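PDB 1Q1L: chorismate synthase from Aquifex aeolicus, which catalyses the anti-1,4-elimination of phosphate and a hydrogen from 5-enolpyruvylshikimate-3-phosphate to give chorismate, using reduced FMN as cofactor. Local coordinates for residues 7-12 and 370-375; 234-239 and 314-319; 251-256 and 305-310. All blocks are in the same frame, centred on the assembly; numbering follows the deposited sequence.

Interaction 1: residues 7-12 and 370-375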
loop_
_atom_site.group_PDB
_atom_site.type_symbol
_atom_site.label_atom_id
_atom_site.label_comp_id
_atom_site.label_asym_id
_atom_site.label_seq_id
_atom_site.Cartn_x
_atom_site.Cartn_y
_atom_site.Cartn_z
ATOM N N ARG A 7 3.307 6.666 3.901
ATOM C CA ARG A 7 3.364 7.002 2.481
ATOM C C ARG A 7 4.748 6.774 1.870
ATOM O O ARG A 7 4.860 6.380 0.708
ATOM C CB ARG A 7 2.976 8.472 2.262
ATOM C CG ARG A 7 1.676 8.937 2.917
ATOM C CD ARG A 7 0.432 8.426 2.210
ATOM N NE ARG A 7 0.074 7.071 2.621
ATOM C CZ ARG A 7 -1.001 6.419 2.189
ATOM N NH1 ARG A 7 -1.829 6.999 1.327
ATOM N NH2 ARG A 7 -1.250 5.189 2.621
ATOM N N TYR A 8 5.795 7.023 2.653
ATOM C CA TYR A 8 7.165 6.886 2.169
ATOM C C TYR A 8 7.986 5.800 2.867
ATOM O O TYR A 8 8.566 4.935 2.206
ATOM C CB TYR A 8 7.884 8.227 2.311
ATOM C CG TYR A 8 9.215 8.291 1.605
ATOM C CD1 TYR A 8 9.303 8.729 0.282
ATOM C CD2 TYR A 8 10.391 7.924 2.260
ATOM C CE1 TYR A 8 10.533 8.802 -0.371
ATOM C CE2 TYR A 8 11.623 7.990 1.619
ATOM C CZ TYR A 8 11.690 8.433 0.306
ATOM O OH TYR A 8 12.913 8.515 -0.319
ATOM N N LEU A 9 8.060 5.863 4.195
ATOM C CA LEU A 9 8.816 4.879 4.958
ATOM C C LEU A 9 8.038 3.580 5.040
ATOM O O LEU A 9 6.828 3.555 4.808
ATOM C CB LEU A 9 9.081 5.376 6.380
ATOM C CG LEU A 9 9.995 6.584 6.572
ATOM C CD1 LEU A 9 9.989 6.959 8.041
ATOM C CD2 LEU A 9 11.405 6.265 6.083
ATOM N N ARG A 10 8.742 2.503 5.369
ATOM C CA ARG A 10 8.120 1.191 5.499
ATOM C C ARG A 10 8.858 0.490 6.625
ATOM O O ARG A 10 10.077 0.616 6.753
ATOM C CB ARG A 10 8.305 0.349 4.229
ATOM C CG ARG A 10 8.225 1.104 2.918
ATOM C CD ARG A 10 8.862 0.287 1.790
ATOM N NE ARG A 10 8.023 -0.824 1.360
ATOM C CZ ARG A 10 8.348 -1.685 0.395
ATOM N NH1 ARG A 10 9.504 -1.580 -0.246
ATOM N NH2 ARG A 10 7.494 -2.636 0.048
ATOM N N PHE A 11 8.125 -0.234 7.455
ATOM C CA PHE A 11 8.772 -0.971 8.512
ATOM C C PHE A 11 7.870 -2.072 9.013
ATOM O O PHE A 11 6.654 -2.016 8.859
ATOM C CB PHE A 11 9.221 -0.024 9.649
ATOM C CG PHE A 11 8.132 0.368 10.622
ATOM C CD1 PHE A 11 7.813 -0.451 11.697
ATOM C CD2 PHE A 11 7.464 1.581 10.487
ATOM C CE1 PHE A 11 6.844 -0.069 12.631
ATOM C CE2 PHE A 11 6.493 1.976 11.412
ATOM C CZ PHE A 11 6.184 1.150 12.488
ATOM N N LEU A 12 8.488 -3.110 9.558
ATOM C CA LEU A 12 7.759 -4.227 10.126
ATOM C C LEU A 12 8.476 -4.581 11.407
ATOM O O LEU A 12 9.691 -4.407 11.499
ATOM C CB LEU A 12 7.776 -5.436 9.192
ATOM C CG LEU A 12 6.911 -5.354 7.938
ATOM C CD1 LEU A 12 7.158 -6.592 7.077
ATOM C CD2 LEU A 12 5.433 -5.242 8.339
ATOM N N VAL A 370 5.629 9.185 12.016
ATOM C CA VAL A 370 4.663 9.857 11.158
ATOM C C VAL A 370 5.276 11.090 10.516
ATOM O O VAL A 370 5.130 11.319 9.311
ATOM C CB VAL A 370 3.399 10.273 11.961
ATOM C CG1 VAL A 370 2.438 11.067 11.075
ATOM C CG2 VAL A 370 2.694 9.035 12.480
ATOM N N LEU A 371 5.984 11.882 11.317
ATOM C CA LEU A 371 6.582 13.100 10.802
ATOM C C LEU A 371 7.728 12.844 9.844
ATOM O O LEU A 371 7.856 13.551 8.842
ATOM C CB LEU A 371 7.038 13.998 11.953
ATOM C CG LEU A 371 5.884 14.501 12.837
ATOM C CD1 LEU A 371 6.410 15.514 13.844
ATOM C CD2 LEU A 371 4.812 15.156 11.968
ATOM N N ALA A 372 8.561 11.848 10.144
ATOM C CA ALA A 372 9.682 11.521 9.267
ATOM C C ALA A 372 9.103 11.060 7.936
ATOM O O ALA A 372 9.589 11.433 6.866
ATOM C CB ALA A 372 10.547 10.408 9.885
ATOM N N ASP A 373 8.059 10.244 8.014
ATOM C CA ASP A 373 7.386 9.740 6.825
ATOM C C ASP A 373 6.828 10.901 5.991
ATOM O O ASP A 373 7.053 10.984 4.777
ATOM C CB ASP A 373 6.246 8.808 7.237
ATOM C CG ASP A 373 5.531 8.203 6.045
ATOM O OD1 ASP A 373 6.203 7.517 5.248
ATOM O OD2 ASP A 373 4.305 8.413 5.903
ATOM N N ALA A 374 6.105 11.799 6.653
ATOM C CA ALA A 374 5.500 12.951 5.986
ATOM C C ALA A 374 6.541 13.918 5.426
ATOM O O ALA A 374 6.296 14.579 4.425
ATOM C CB ALA A 374 4.584 13.691 6.955
ATOM N N LEU A 375 7.693 14.015 6.081
ATOM C CA LEU A 375 8.726 14.913 5.603
ATOM C C LEU A 375 9.354 14.318 4.342
ATOM O O LEU A 375 9.567 15.021 3.358
ATOM C CB LEU A 375 9.786 15.136 6.681
ATOM C CG LEU A 375 10.828 16.210 6.348
ATOM C CD1 LEU A 375 10.137 17.523 6.017
ATOM C CD2 LEU A 375 11.779 16.385 7.524
#
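The D373 carboxylate lies against the backbone of R7, Y8 and L9 and takes up three of its N-H groups in a row. R7 N gives a nearly straight bond of 2.8 Å to D373 OD2, on the syn lone pair. The other oxygen is shared: Y8 N reaches D373 OD1 at 2.7 Å from the syn side, 20° out of the carboxylate plane, while L9 N meets it nearly along the C-O axis. With both oxygens gripped, the carboxylate can hardly turn. CG of D373 is anti to its own backbone N (chi1 -178°), which sets the carboxylate carbon on the side of residues 7-9. In the beta-alpha-beta sandwich of chorismate synthase, this joins helix 356-379 to the residues leading into 10-14, an outermost strand, within this chain, of the four-stranded antiparallel sheet. Replacing D373 by an alanine would probably leave the N-H groups of R7, Y8 and L9 without their acceptor and let residues 7-9 shift on the helix. Y8 sets its CB 3.5 Å from D373 OD1, and its OH bonds to the backbone O of G381. Apolar contact comes from L9, whose CD1 lies 4.0 Å from A372 CB; C152 of helix 142-157 packs on both residues. R255 NH1, from helix 252-261, adds a long, weak ion pair to D373 OD2.

Interaction 2: residues 234-239 and 314-319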
loop_
_atom_site.group_PDB
_atom_site.type_symbol
_atom_site.label_atom_id
_atom_site.label_comp_id
_atom_site.label_asym_id
_atom_site.label_seq_id
_atom_site.Cartn_x
_atom_site.Cartn_y
_atom_site.Cartn_z
ATOM N N PHE A 234 4.768 16.459 21.583
ATOM C CA PHE A 234 4.905 17.593 20.690
ATOM C C PHE A 234 6.106 17.428 19.780
ATOM O O PHE A 234 7.010 16.630 20.051
ATOM C CB PHE A 234 5.059 18.885 21.501
ATOM C CG PHE A 234 6.344 18.958 22.279
ATOM C CD1 PHE A 234 7.511 19.404 21.675
ATOM C CD2 PHE A 234 6.397 18.533 23.602
ATOM C CE1 PHE A 234 8.717 19.423 22.379
ATOM C CE2 PHE A 234 7.590 18.548 24.305
ATOM C CZ PHE A 234 8.754 18.996 23.693
ATOM N N ALA A 235 6.098 18.192 18.694
ATOM C CA ALA A 235 7.191 18.212 17.734
ATOM C C ALA A 235 7.391 19.682 17.409
ATOM O O ALA A 235 6.427 20.386 17.092
ATOM C CB ALA A 235 6.821 17.433 16.475
ATOM N N LEU A 236 8.634 20.146 17.499
ATOM C CA LEU A 236 8.956 21.542 17.233
ATOM C C LEU A 236 9.694 21.743 15.915
ATOM O O LEU A 236 10.428 20.866 15.458
ATOM C CB LEU A 236 9.816 22.107 18.368
ATOM C CG LEU A 236 9.255 21.989 19.788
ATOM C CD1 LEU A 236 10.218 22.605 20.784
ATOM C CD2 LEU A 236 7.904 22.680 19.852
ATOM N N ASN A 237 9.481 22.915 15.319
ATOM C CA ASN A 237 10.119 23.313 14.067
ATOM C C ASN A 237 9.697 22.525 12.836
ATOM O O ASN A 237 10.480 22.353 11.900
ATOM C CB ASN A 237 11.640 23.259 14.215
ATOM C CG ASN A 237 12.140 24.157 15.331
ATOM O OD1 ASN A 237 11.774 25.327 15.401
ATOM N ND2 ASN A 237 12.981 23.611 16.208
ATOM N N VAL A 238 8.459 22.044 12.834
ATOM C CA VAL A 238 7.949 21.313 11.690
ATOM C C VAL A 238 7.429 22.380 10.734
ATOM O O VAL A 238 6.606 23.213 11.107
ATOM C CB VAL A 238 6.799 20.368 12.094
ATOM C CG1 VAL A 238 6.217 19.683 10.859
ATOM C CG2 VAL A 238 7.310 19.326 13.080
ATOM N N PRO A 239 7.920 22.382 9.489
ATOM C CA PRO A 239 7.462 23.383 8.525
ATOM C C PRO A 239 6.012 23.148 8.116
ATOM O O PRO A 239 5.466 22.065 8.328
ATOM C CB PRO A 239 8.424 23.192 7.358
ATOM C CG PRO A 239 8.653 21.705 7.382
ATOM C CD PRO A 239 8.865 21.438 8.861
ATOM N N GLY A 314 3.264 24.890 10.987
ATOM C CA GLY A 314 4.525 25.568 11.149
ATOM C C GLY A 314 4.576 25.791 12.644
ATOM O O GLY A 314 5.641 25.996 13.205
HETATM N N MSE A 315 3.410 25.756 13.290
HETATM C CA MSE A 315 3.338 25.911 14.736
HETATM C C MSE A 315 3.688 24.544 15.322
HETATM O O MSE A 315 3.741 23.546 14.597
HETATM C CB MSE A 315 1.927 26.324 15.181
HETATM C CG MSE A 315 1.522 27.743 14.763
HETATM SE SE MSE A 315 2.769 29.098 15.409
HETATM C CE MSE A 315 2.162 29.195 17.245
ATOM N N PRO A 316 3.938 24.478 16.635
ATOM C CA PRO A 316 4.280 23.188 17.238
ATOM C C PRO A 316 3.159 22.174 17.065
ATOM O O PRO A 316 1.974 22.514 17.195
ATOM C CB PRO A 316 4.490 23.537 18.714
ATOM C CG PRO A 316 4.918 24.972 18.670
ATOM C CD PRO A 316 3.998 25.558 17.634
ATOM N N ILE A 317 3.527 20.936 16.754
ATOM C CA ILE A 317 2.528 19.879 16.626
ATOM C C ILE A 317 2.277 19.430 18.056
ATOM O O ILE A 317 3.217 19.108 18.787
ATOM C CB ILE A 317 3.051 18.669 15.828
ATOM C CG1 ILE A 317 3.507 19.113 14.439
ATOM C CG2 ILE A 317 1.967 17.605 15.748
ATOM C CD1 ILE A 317 2.442 19.823 13.631
ATOM N N VAL A 318 1.019 19.420 18.469
ATOM C CA VAL A 318 0.705 19.023 19.833
ATOM C C VAL A 318 -0.408 18.009 19.839
ATOM O O VAL A 318 -1.496 18.259 19.318
ATOM C CB VAL A 318 0.294 20.232 20.685
ATOM C CG1 VAL A 318 -0.091 19.777 22.099
ATOM C CG2 VAL A 318 1.435 21.227 20.739
ATOM N N VAL A 319 -0.128 16.865 20.451
ATOM C CA VAL A 319 -1.081 15.771 20.516
ATOM C C VAL A 319 -1.321 15.334 21.953
ATOM O O VAL A 319 -0.374 15.143 22.711
ATOM C CB VAL A 319 -0.547 14.557 19.716
ATOM C CG1 VAL A 319 -1.622 13.527 19.551
ATOM C CG2 VAL A 319 -0.014 15.026 18.374
HETATM O O HOH W 1 6.353 22.255 14.688
HETATM O O HOH W 2 8.158 25.499 12.375
#
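A235 and I317 face each other as an antiparallel hydrogen-bonded pair, each giving its N-H to the other's carbonyl. A235 N reaches I317 O at 3.0 Å, on a lone pair in the carbonyl plane, and I317 N returns a bond of the same 3.0 Å to A235 O. Next to them F234 and V318 form a non-hydrogen-bonded pair, with a CA-H...O contact of 3.0 Å from F234 CA to I317 O. These are neighbouring strands, 229-236 and 317-323, in a five-stranded antiparallel sheet of the beta-alpha-beta sandwich, their local axes 4.8 Å apart.

Past L236 the direct backbone bonds end, and two waters link the segments. One water donates to A235 O and M315 O and accepts from V238 N at 2.8 Å, so three backbone groups are tied through one molecule. A second water donates to both V238 O and G314 O. The CA of G314 also approaches V238 O, at 3.1 Å; with its positive phi, a side chain at G314 would jam against the preceding carbonyl.

Apolar contacts divide between the two faces. A235 CB meets I317 CB at 4.0 Å on the face that packs on helices 356-379 and 252-261. V238 and I317 cross at about a right angle there: I317 CG1, anti to its carbonyl carbon (chi1 -58°), meets V238 CG2. F234 and V318 point to the other face, where F234 packs on H194 of helix 187-197. Farther along, CD2 of L236 lies 3.7 Å from P316 CB, and L190 of that helix touches both residues.

Interaction 3: residues 251-256 and 305-310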
loop_
_atom_site.group_PDB
_atom_site.type_symbol
_atom_site.label_atom_id
_atom_site.label_comp_id
_atom_site.label_asym_id
_atom_site.label_seq_id
_atom_site.Cartn_x
_atom_site.Cartn_y
_atom_site.Cartn_z
ATOM N N ARG A 251 -4.374 13.346 5.141
ATOM C CA ARG A 251 -4.448 14.353 6.191
ATOM C C ARG A 251 -3.546 13.981 7.359
ATOM O O ARG A 251 -3.645 12.877 7.904
ATOM C CB ARG A 251 -5.895 14.506 6.640
ATOM C CG ARG A 251 -6.748 15.201 5.587
ATOM C CD ARG A 251 -8.224 15.218 5.948
ATOM N NE ARG A 251 -8.873 16.395 5.383
ATOM C CZ ARG A 251 -9.052 17.534 6.042
ATOM N NH1 ARG A 251 -8.641 17.647 7.299
ATOM N NH2 ARG A 251 -9.619 18.568 5.437
ATOM N N ILE A 252 -2.671 14.911 7.737
ATOM C CA ILE A 252 -1.717 14.677 8.812
ATOM C C ILE A 252 -2.361 14.302 10.150
ATOM O O ILE A 252 -1.840 13.452 10.879
ATOM C CB ILE A 252 -0.786 15.912 8.996
ATOM C CG1 ILE A 252 0.443 15.525 9.814
ATOM C CG2 ILE A 252 -1.533 17.046 9.684
ATOM C CD1 ILE A 252 1.301 14.473 9.144
ATOM N N ASP A 253 -3.496 14.915 10.470
ATOM C CA ASP A 253 -4.177 14.630 11.734
ATOM C C ASP A 253 -4.629 13.177 11.802
ATOM O O ASP A 253 -4.449 12.503 12.817
ATOM C CB ASP A 253 -5.377 15.563 11.910
ATOM C CG ASP A 253 -6.088 15.846 10.599
ATOM O OD1 ASP A 253 -6.504 14.885 9.913
ATOM O OD2 ASP A 253 -6.229 17.035 10.249
ATOM N N GLY A 254 -5.213 12.694 10.714
ATOM C CA GLY A 254 -5.653 11.314 10.681
ATOM C C GLY A 254 -4.472 10.389 10.888
ATOM O O GLY A 254 -4.556 9.442 11.668
ATOM N N ARG A 255 -3.365 10.659 10.203
ATOM C CA ARG A 255 -2.176 9.814 10.342
ATOM C C ARG A 255 -1.653 9.821 11.773
ATOM O O ARG A 255 -1.292 8.781 12.317
ATOM C CB ARG A 255 -1.068 10.274 9.400
ATOM C CG ARG A 255 -1.369 10.070 7.919
ATOM C CD ARG A 255 -0.067 10.139 7.145
ATOM N NE ARG A 255 -0.099 11.161 6.117
ATOM C CZ ARG A 255 0.963 11.555 5.423
ATOM N NH1 ARG A 255 2.153 11.010 5.650
ATOM N NH2 ARG A 255 0.830 12.498 4.503
ATOM N N ILE A 256 -1.595 10.999 12.380
ATOM C CA ILE A 256 -1.142 11.093 13.758
ATOM C C ILE A 256 -2.085 10.272 14.632
ATOM O O ILE A 256 -1.643 9.490 15.469
ATOM C CB ILE A 256 -1.121 12.565 14.247
ATOM C CG1 ILE A 256 0.015 13.320 13.552
ATOM C CG2 ILE A 256 -0.961 12.619 15.765
ATOM C CD1 ILE A 256 0.052 14.807 13.860
ATOM N N GLY A 305 -3.109 22.782 17.561
ATOM C CA GLY A 305 -2.083 21.768 17.712
ATOM C C GLY A 305 -1.167 21.611 16.509
ATOM O O GLY A 305 -0.717 20.507 16.215
ATOM N N GLY A 306 -0.909 22.710 15.807
ATOM C CA GLY A 306 -0.014 22.675 14.663
ATOM C C GLY A 306 -0.523 22.167 13.326
ATOM O O GLY A 306 0.270 22.036 12.390
ATOM N N THR A 307 -1.818 21.871 13.216
ATOM C CA THR A 307 -2.369 21.395 11.952
ATOM C C THR A 307 -3.660 22.137 11.604
ATOM O O THR A 307 -4.470 22.443 12.480
ATOM C CB THR A 307 -2.669 19.867 11.985
ATOM O OG1 THR A 307 -4.006 19.646 12.447
ATOM C CG2 THR A 307 -1.693 19.142 12.921
ATOM N N GLU A 308 -3.831 22.428 10.321
ATOM C CA GLU A 308 -5.009 23.122 9.806
ATOM C C GLU A 308 -5.452 22.452 8.509
ATOM O O GLU A 308 -4.689 22.405 7.542
ATOM C CB GLU A 308 -4.689 24.585 9.484
ATOM C CG GLU A 308 -4.415 25.488 10.671
ATOM C CD GLU A 308 -3.991 26.884 10.238
ATOM O OE1 GLU A 308 -3.778 27.752 11.114
ATOM O OE2 GLU A 308 -3.863 27.109 9.011
ATOM N N GLY A 309 -6.677 21.939 8.492
ATOM C CA GLY A 309 -7.199 21.306 7.292
ATOM C C GLY A 309 -6.397 20.141 6.737
ATOM O O GLY A 309 -6.290 19.984 5.521
ATOM N N GLY A 310 -5.832 19.327 7.621
ATOM C CA GLY A 310 -5.066 18.177 7.179
ATOM C C GLY A 310 -3.596 18.436 6.895
ATOM O O GLY A 310 -2.851 17.507 6.592
HETATM O O HOH W 3 -6.103 19.633 10.343
#
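One face of the R251 guanidinium is met by G309 O, 3.4 Å above its plane and displaced toward the rim. R251 NH1 comes obliquely within 3.3 Å of G310 N, but both are donors and no bond forms. The aliphatic part of the arginine runs past G310, its CG 3.8 Å from G310 CA; a CB on G310 would collide with that CG. The backbone angles of G309 and G310 are those of a type I' turn, the tight two-residue link of the hairpin formed by strands 307-308 and 311-312. This turn meets the start of helix 252-261, where R251 is the N-cap residue: I252 N gives a nearly straight bond of 2.8 Å to G310 O, tilted 32° from the carbonyl plane. One water joins the two sides, donating to D253 OD2 at 2.6 Å, accepting from G310 N and bonding T307 OG1. D253 OD2 also makes a long salt bridge to R251 NH1. I252 CG2 rests 3.8 Å from T307 CB, while T307 OG1 has a further partner in K267 NZ of a neighbouring subunit.

The three contacts are nested along the chain: interaction 1 closes the longest loop, interaction 2 lies inside it, and interaction 3 inside that. The centres of interactions 1 and 2 are about 17 Å apart. Interaction 3 has its centre about 15 Å from that of interaction 1 and about 11 Å from that of interaction 2. Helix 356-379 lies between the four-stranded and five-stranded sheets: D373 serves interaction 1, while L371 packs on A235 and V238 of interaction 2. R255 of helix 252-261 packs on V370 and A374, and I256 touches I317 and V319. A probable hydrogen bond from V318 N to G305 O ties interactions 2 and 3. Interactions 1 and 3 both touch the same neighbouring subunit.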